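Local coordinates for protein NAD(P)H-FMN oxidoreductase (Bacillus subtilis, PDB 5LVA) that binds FMN in a flavodoxin-like fold and, as a flavin reductase, probably passes electrons from NAD(P)H to its flavin, at residues R19-T24 with S157-G162; Y146-Y149 with T153-K156. All blocks are in the same frame, centred on the assembly; numbering follows the deposited sequence.

Contact 1: R19-T24 with S157-G162; sequences RAFADT and SELAEG
L159 divides its two methyls between A20 and F21, and this fork carries the apolar part of the contact. With CG anti to the backbone N (chi1 175°), the leucine brings CD2 to 4.2 Å from A20 CB and CD1 to 4.1 Å from F21 CE1. Around the F21 ring the second neighbour is backbone: CE1 lies 3.6 Å from G162 C, and the approach is oblique. The axes of the short segments approach to 9.8 Å and cross at -43°; the CA atoms nearest across are A20 with A160 and F21 with G162. Replacing F21 by an alanine would probably open a gap beside G162 and L159 CD1, and leave Y166 without its stacked ring.

The two segments share no hydrogen bond. Within 19-24, F21 O takes two bonds from T24, from N and, at 2.8 Å, from OG1, which lies in the carbonyl plane with a C=O...O angle of 152°. Within 157-162, S157 OG donates to E158 OE1 from above the carboxylate plane.

L159 also packs on V16, and F21 lies near V17, both FMN-binding residues. Segments 19-24 and 157-162 thus meet through apolar contact, while R167, farther along the second helix, supplies a polar tie through T24 O.

Contact 2: Y146-Y149 with T153-K156; sequences YVFY and TAGK
F148, whose ring meets A154, is paired through its backbone with V105 and A107 of the neighbouring strand region. Backbone bonds tie the strand to its neighbour, and Y146 OH reaches G162 O in a weak hydrogen bond; between 146-149 and 153-156 the meeting is apolar and small, with just 61 Å² buried over both sides.

The ring does the reaching. CG of F148 stands anti to the backbone N (chi1 -170°), which swings the ring out from the strand and sets CZ 4.3 Å from A154 CB. The methyl approaches obliquely, while A154 itself aims its CB toward the strand. The methyl packs on the F148 ring, and Y149 O, 4.5 Å from A154 CB where the chain is leaving the strand, is only a loose neighbour. Y149 turns its own ring elsewhere: one face lies against V147 CG1, which stands 3.5 Å above the ring plane, offset toward the rim. By nearest atoms, the Y149 side chain comes about 3 Å from that of Y114, an FMN-binding residue, and about 6 Å from the bound FMN.

Beyond A154 the chain turns into a helix. G155 takes the N-cap position with phi 114° and psi 156°, angles at which a CB would collide with A154 O, a conformation suited to a glycine.

Among its neighbours, the contact closes the connection from strand 141-148, at the edge of the parallel sheet, to helix 156-171. F148 meets the F21 ring of helix 17-23 edge-to-face, V147 packs on V105 of strand 100-106, and Y149 rests on I124 of helix 124-127.

In the fold
The two contacts lie with their centres about 9 Å apart, on the same side of the chain's centre. Along the chain the order is 19-24, 146-149, 153-156, 157-162, so both segments of contact 2 fall between those of contact 1. Strand 141-148 runs through the short loop into helix 156-171, which then meets helix 17-23. The contacts touch directly: G162 CA lies 3.5 Å from F148 CE1, and F21 CE2 is 3.7 Å from Y146 CE2. The first and last helices of this flavodoxin-like fold thereby pack together over the edge strand, beside residues that bind FMN.

Contact 1: R19-T24 with S157-G162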
ATOM      1  N   ARG A  19      -8.311  -2.604  -8.890  1.00 25.45           N
ATOM      2  CA  ARG A  19      -9.549  -3.362  -8.770  1.00 25.88           C
ATOM      3  C   ARG A  19      -9.294  -4.862  -8.972  1.00 29.08           C
ATOM      4  O   ARG A  19      -9.724  -5.697  -8.178  1.00 31.11           O
ATOM      5  CB  ARG A  19     -10.564  -2.840  -9.779  1.00 27.72           C
ATOM      6  CG  ARG A  19     -11.900  -3.522  -9.748  1.00 40.82           C
ATOM      7  CD  ARG A  19     -12.471  -3.523  -8.356  1.00 43.53           C
ATOM      8  NE  ARG A  19     -13.923  -3.616  -8.379  1.00 57.06           N
ATOM      9  CZ  ARG A  19     -14.694  -3.510  -7.302  1.00 66.17           C
ATOM     10  NH1 ARG A  19     -14.140  -3.318  -6.107  1.00 69.42           N
ATOM     11  NH2 ARG A  19     -16.019  -3.607  -7.417  1.00 57.61           N
ATOM     12  N   ALA A  20      -8.571  -5.189 -10.033  1.00 25.70           N
ATOM     13  CA  ALA A  20      -8.218  -6.570 -10.328  1.00 25.16           C
ATOM     14  C   ALA A  20      -7.366  -7.200  -9.231  1.00 25.65           C
ATOM     15  O   ALA A  20      -7.506  -8.380  -8.919  1.00 28.10           O
ATOM     16  CB  ALA A  20      -7.490  -6.649 -11.643  1.00 24.29           C
ATOM     17  N   PHE A  21      -6.471  -6.412  -8.662  1.00 26.89           N
ATOM     18  CA  PHE A  21      -5.594  -6.899  -7.614  1.00 24.73           C
ATOM     19  C   PHE A  21      -6.400  -7.164  -6.358  1.00 25.20           C
ATOM     20  O   PHE A  21      -6.287  -8.219  -5.746  1.00 30.62           O
ATOM     21  CB  PHE A  21      -4.474  -5.894  -7.323  1.00 22.83           C
ATOM     22  CG  PHE A  21      -3.419  -5.831  -8.377  1.00 23.22           C
ATOM     23  CD1 PHE A  21      -3.515  -6.587  -9.527  1.00 24.59           C
ATOM     24  CD2 PHE A  21      -2.310  -5.029  -8.204  1.00 23.14           C
ATOM     25  CE1 PHE A  21      -2.545  -6.526 -10.491  1.00 21.95           C
ATOM     26  CE2 PHE A  21      -1.330  -4.970  -9.164  1.00 23.79           C
ATOM     27  CZ  PHE A  21      -1.447  -5.718 -10.305  1.00 22.86           C
ATOM     28  N   ALA A  22      -7.211  -6.190  -5.980  1.00 20.81           N
ATOM     29  CA  ALA A  22      -8.083  -6.325  -4.825  1.00 26.52           C
ATOM     30  C   ALA A  22      -9.017  -7.537  -4.926  1.00 31.18           C
ATOM     31  O   ALA A  22      -9.258  -8.205  -3.927  1.00 38.79           O
ATOM     32  CB  ALA A  22      -8.893  -5.058  -4.639  1.00 26.06           C
ATOM     33  N   ASP A  23      -9.534  -7.818  -6.121  1.00 29.42           N
ATOM     34  CA  ASP A  23     -10.476  -8.928  -6.324  1.00 38.35           C
ATOM     35  C   ASP A  23      -9.926 -10.280  -5.895  1.00 35.09           C
ATOM     36  O   ASP A  23     -10.667 -11.144  -5.442  1.00 37.13           O
ATOM     37  CB  ASP A  23     -10.896  -9.027  -7.796  1.00 36.78           C
ATOM     38  CG  ASP A  23     -11.951  -8.013  -8.180  1.00 38.25           C
ATOM     39  OD1 ASP A  23     -12.638  -7.488  -7.286  1.00 40.50           O
ATOM     40  OD2 ASP A  23     -12.097  -7.751  -9.391  1.00 41.57           O
ATOM     41  N   THR A  24      -8.623 -10.461  -6.048  1.00 28.66           N
ATOM     42  CA  THR A  24      -7.992 -11.741  -5.784  1.00 26.52           C
ATOM     43  C   THR A  24      -7.903 -12.061  -4.295  1.00 34.74           C
ATOM     44  O   THR A  24      -7.550 -13.170  -3.930  1.00 39.91           O
ATOM     45  CB  THR A  24      -6.585 -11.781  -6.378  1.00 32.90           C
ATOM     46  OG1 THR A  24      -5.735 -10.913  -5.628  1.00 33.97           O
ATOM     47  CG2 THR A  24      -6.603 -11.312  -7.810  1.00 28.35           C
ATOM     48  N   SER A 157      -4.008 -10.384 -20.394  1.00 33.93           N
ATOM     49  CA  SER A 157      -3.455 -11.579 -19.791  1.00 35.74           C
ATOM     50  C   SER A 157      -2.366 -11.207 -18.827  1.00 36.44           C
ATOM     51  O   SER A 157      -2.257 -11.785 -17.747  1.00 39.05           O
ATOM     52  CB  SER A 157      -2.924 -12.528 -20.860  1.00 36.65           C
ATOM     53  OG  SER A 157      -2.156 -11.817 -21.810  1.00 42.57           O
ATOM     54  N   GLU A 158      -1.559 -10.236 -19.237  1.00 39.91           N
ATOM     55  CA  GLU A 158      -0.498  -9.685 -18.407  1.00 30.38           C
ATOM     56  C   GLU A 158      -1.061  -9.190 -17.085  1.00 31.63           C
ATOM     57  O   GLU A 158      -0.499  -9.442 -16.023  1.00 30.50           O
ATOM     58  CB  GLU A 158       0.206  -8.553 -19.139  1.00 28.36           C
ATOM     59  CG  GLU A 158       0.990  -8.995 -20.359  1.00 34.39           C
ATOM     60  CD  GLU A 158       0.154  -9.118 -21.621  1.00 41.04           C
ATOM     61  OE1 GLU A 158      -1.088  -9.014 -21.541  1.00 38.01           O
ATOM     62  OE2 GLU A 158       0.753  -9.315 -22.701  1.00 48.95           O
ATOM     63  N   LEU A 159      -2.194  -8.501 -17.159  1.00 30.84           N
ATOM     64  CA  LEU A 159      -2.840  -7.988 -15.965  1.00 29.29           C
ATOM     65  C   LEU A 159      -3.291  -9.120 -15.068  1.00 31.31           C
ATOM     66  O   LEU A 159      -3.263  -9.012 -13.845  1.00 35.88           O
ATOM     67  CB  LEU A 159      -4.024  -7.110 -16.327  1.00 25.25           C
ATOM     68  CG  LEU A 159      -4.825  -6.641 -15.112  1.00 31.72           C
ATOM     69  CD1 LEU A 159      -3.973  -5.751 -14.228  1.00 24.71           C
ATOM     70  CD2 LEU A 159      -6.127  -5.942 -15.518  1.00 23.35           C
ATOM     71  N   ALA A 160      -3.697 -10.221 -15.673  1.00 31.34           N
ATOM     72  CA  ALA A 160      -4.151 -11.350 -14.894  1.00 30.30           C
ATOM     73  C   ALA A 160      -2.970 -11.999 -14.187  1.00 30.84           C
ATOM     74  O   ALA A 160      -3.045 -12.339 -13.009  1.00 35.79           O
ATOM     75  CB  ALA A 160      -4.871 -12.347 -15.777  1.00 33.45           C
ATOM     76  N   GLU A 161      -1.872 -12.168 -14.911  1.00 28.94           N
ATOM     77  CA  GLU A 161      -0.652 -12.684 -14.309  1.00 30.63           C
ATOM     78  C   GLU A 161      -0.094 -11.699 -13.271  1.00 31.94           C
ATOM     79  O   GLU A 161       0.503 -12.095 -12.276  1.00 30.73           O
ATOM     80  CB  GLU A 161       0.384 -12.986 -15.386  1.00 31.29           C
ATOM     81  CG  GLU A 161       1.798 -13.189 -14.870  1.00 32.65           C
ATOM     82  CD  GLU A 161       2.029 -14.530 -14.186  1.00 35.32           C
ATOM     83  OE1 GLU A 161       1.090 -15.340 -14.075  1.00 29.96           O
ATOM     84  OE2 GLU A 161       3.178 -14.774 -13.764  1.00 42.51           O
ATOM     85  N   GLY A 162      -0.308 -10.411 -13.493  1.00 30.48           N
ATOM     86  CA  GLY A 162       0.105  -9.420 -12.525  1.00 27.65           C
ATOM     87  C   GLY A 162      -0.686  -9.555 -11.246  1.00 27.64           C
ATOM     88  O   GLY A 162      -0.140  -9.427 -10.157  1.00 22.81           O
TER

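Contact 2: Y146-Y149 with T153-K156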
ATOM      1  N   TYR A 146       5.371  -4.546  -3.681  1.00 20.11           N
ATOM      2  CA  TYR A 146       4.868  -5.114  -4.912  1.00 20.10           C
ATOM      3  C   TYR A 146       4.653  -3.992  -5.899  1.00 17.81           C
ATOM      4  O   TYR A 146       3.971  -3.030  -5.616  1.00 22.12           O
ATOM      5  CB  TYR A 146       3.572  -5.899  -4.729  1.00 18.90           C
ATOM      6  CG  TYR A 146       3.164  -6.500  -6.052  1.00 20.66           C
ATOM      7  CD1 TYR A 146       3.870  -7.568  -6.591  1.00 17.04           C
ATOM      8  CD2 TYR A 146       2.138  -5.952  -6.802  1.00 20.77           C
ATOM      9  CE1 TYR A 146       3.535  -8.096  -7.807  1.00 17.61           C
ATOM     10  CE2 TYR A 146       1.801  -6.479  -8.021  1.00 19.54           C
ATOM     11  CZ  TYR A 146       2.498  -7.548  -8.516  1.00 20.38           C
ATOM     12  OH  TYR A 146       2.169  -8.065  -9.731  1.00 23.06           O
ATOM     13  N   VAL A 147       5.248  -4.124  -7.068  1.00 18.64           N
ATOM     14  CA  VAL A 147       5.186  -3.079  -8.061  1.00 17.70           C
ATOM     15  C   VAL A 147       4.691  -3.634  -9.378  1.00 18.91           C
ATOM     16  O   VAL A 147       5.173  -4.654  -9.838  1.00 18.64           O
ATOM     17  CB  VAL A 147       6.556  -2.428  -8.272  1.00 19.20           C
ATOM     18  CG1 VAL A 147       6.412  -1.160  -9.074  1.00 18.94           C
ATOM     19  CG2 VAL A 147       7.202  -2.129  -6.947  1.00 16.01           C
ATOM     20  N   PHE A 148       3.725  -2.958  -9.982  1.00 19.11           N
ATOM     21  CA  PHE A 148       3.246  -3.372 -11.282  1.00 20.68           C
ATOM     22  C   PHE A 148       3.375  -2.213 -12.232  1.00 20.32           C
ATOM     23  O   PHE A 148       2.842  -1.136 -11.986  1.00 20.63           O
ATOM     24  CB  PHE A 148       1.801  -3.867 -11.213  1.00 25.91           C
ATOM     25  CG  PHE A 148       1.325  -4.525 -12.476  1.00 22.36           C
ATOM     26  CD1 PHE A 148       1.699  -5.808 -12.785  1.00 19.31           C
ATOM     27  CD2 PHE A 148       0.512  -3.852 -13.354  1.00 22.08           C
ATOM     28  CE1 PHE A 148       1.260  -6.413 -13.933  1.00 17.49           C
ATOM     29  CE2 PHE A 148       0.082  -4.457 -14.507  1.00 22.77           C
ATOM     30  CZ  PHE A 148       0.461  -5.740 -14.792  1.00 21.67           C
ATOM     31  N   TYR A 149       4.107  -2.448 -13.312  1.00 20.63           N
ATOM     32  CA  TYR A 149       4.416  -1.419 -14.285  1.00 23.00           C
ATOM     33  C   TYR A 149       3.514  -1.540 -15.501  1.00 23.80           C
ATOM     34  O   TYR A 149       2.856  -2.554 -15.675  1.00 26.19           O
ATOM     35  CB  TYR A 149       5.885  -1.519 -14.714  1.00 27.41           C
ATOM     36  CG  TYR A 149       6.908  -1.323 -13.609  1.00 23.36           C
ATOM     37  CD1 TYR A 149       7.321  -0.055 -13.245  1.00 23.18           C
ATOM     38  CD2 TYR A 149       7.466  -2.406 -12.953  1.00 20.76           C
ATOM     39  CE1 TYR A 149       8.249   0.133 -12.259  1.00 21.92           C
ATOM     40  CE2 TYR A 149       8.383  -2.228 -11.955  1.00 24.31           C
ATOM     41  CZ  TYR A 149       8.779  -0.952 -11.617  1.00 27.77           C
ATOM     42  OH  TYR A 149       9.717  -0.753 -10.639  1.00 27.53           O
ATOM     43  N   THR A 153      -2.096  -0.372 -19.659  1.00 27.93           N
ATOM     44  CA  THR A 153      -1.771  -0.615 -21.057  1.00 27.31           C
ATOM     45  C   THR A 153      -0.956  -1.894 -21.244  1.00 28.69           C
ATOM     46  O   THR A 153      -0.325  -2.092 -22.279  1.00 38.64           O
ATOM     47  CB  THR A 153      -0.978   0.569 -21.669  1.00 26.13           C
ATOM     48  OG1 THR A 153       0.219   0.779 -20.916  1.00 29.94           O
ATOM     49  CG2 THR A 153      -1.789   1.851 -21.660  1.00 22.54           C
ATOM     50  N   ALA A 154      -0.976  -2.773 -20.252  1.00 27.40           N
ATOM     51  CA  ALA A 154      -0.114  -3.950 -20.290  1.00 26.69           C
ATOM     52  C   ALA A 154      -0.759  -5.139 -20.980  1.00 31.55           C
ATOM     53  O   ALA A 154      -0.062  -6.037 -21.446  1.00 36.53           O
ATOM     54  CB  ALA A 154       0.312  -4.339 -18.879  1.00 26.83           C
ATOM     55  N   GLY A 155      -2.085  -5.161 -21.038  1.00 27.96           N
ATOM     56  CA  GLY A 155      -2.769  -6.248 -21.707  1.00 30.55           C
ATOM     57  C   GLY A 155      -3.578  -7.114 -20.768  1.00 32.58           C
ATOM     58  O   GLY A 155      -3.302  -7.185 -19.582  1.00 34.62           O
ATOM     59  N   LYS A 156      -4.580  -7.783 -21.321  1.00 35.09           N
ATOM     60  CA  LYS A 156      -5.547  -8.537 -20.543  1.00 35.07           C
ATOM     61  C   LYS A 156      -4.897  -9.650 -19.747  1.00 36.38           C
ATOM     62  O   LYS A 156      -5.195  -9.843 -18.572  1.00 38.69           O
ATOM     63  CB  LYS A 156      -6.616  -9.126 -21.466  1.00 39.02           C
ATOM     64  CG  LYS A 156      -8.043  -8.948 -20.973  1.00 48.63           C
ATOM     65  CD  LYS A 156      -9.041  -9.581 -21.936  1.00 54.64           C
ATOM     66  CE  LYS A 156     -10.487  -9.344 -21.493  1.00 64.02           C
ATOM     67  NZ  LYS A 156     -11.470  -9.961 -22.430  1.00 57.79           N
TER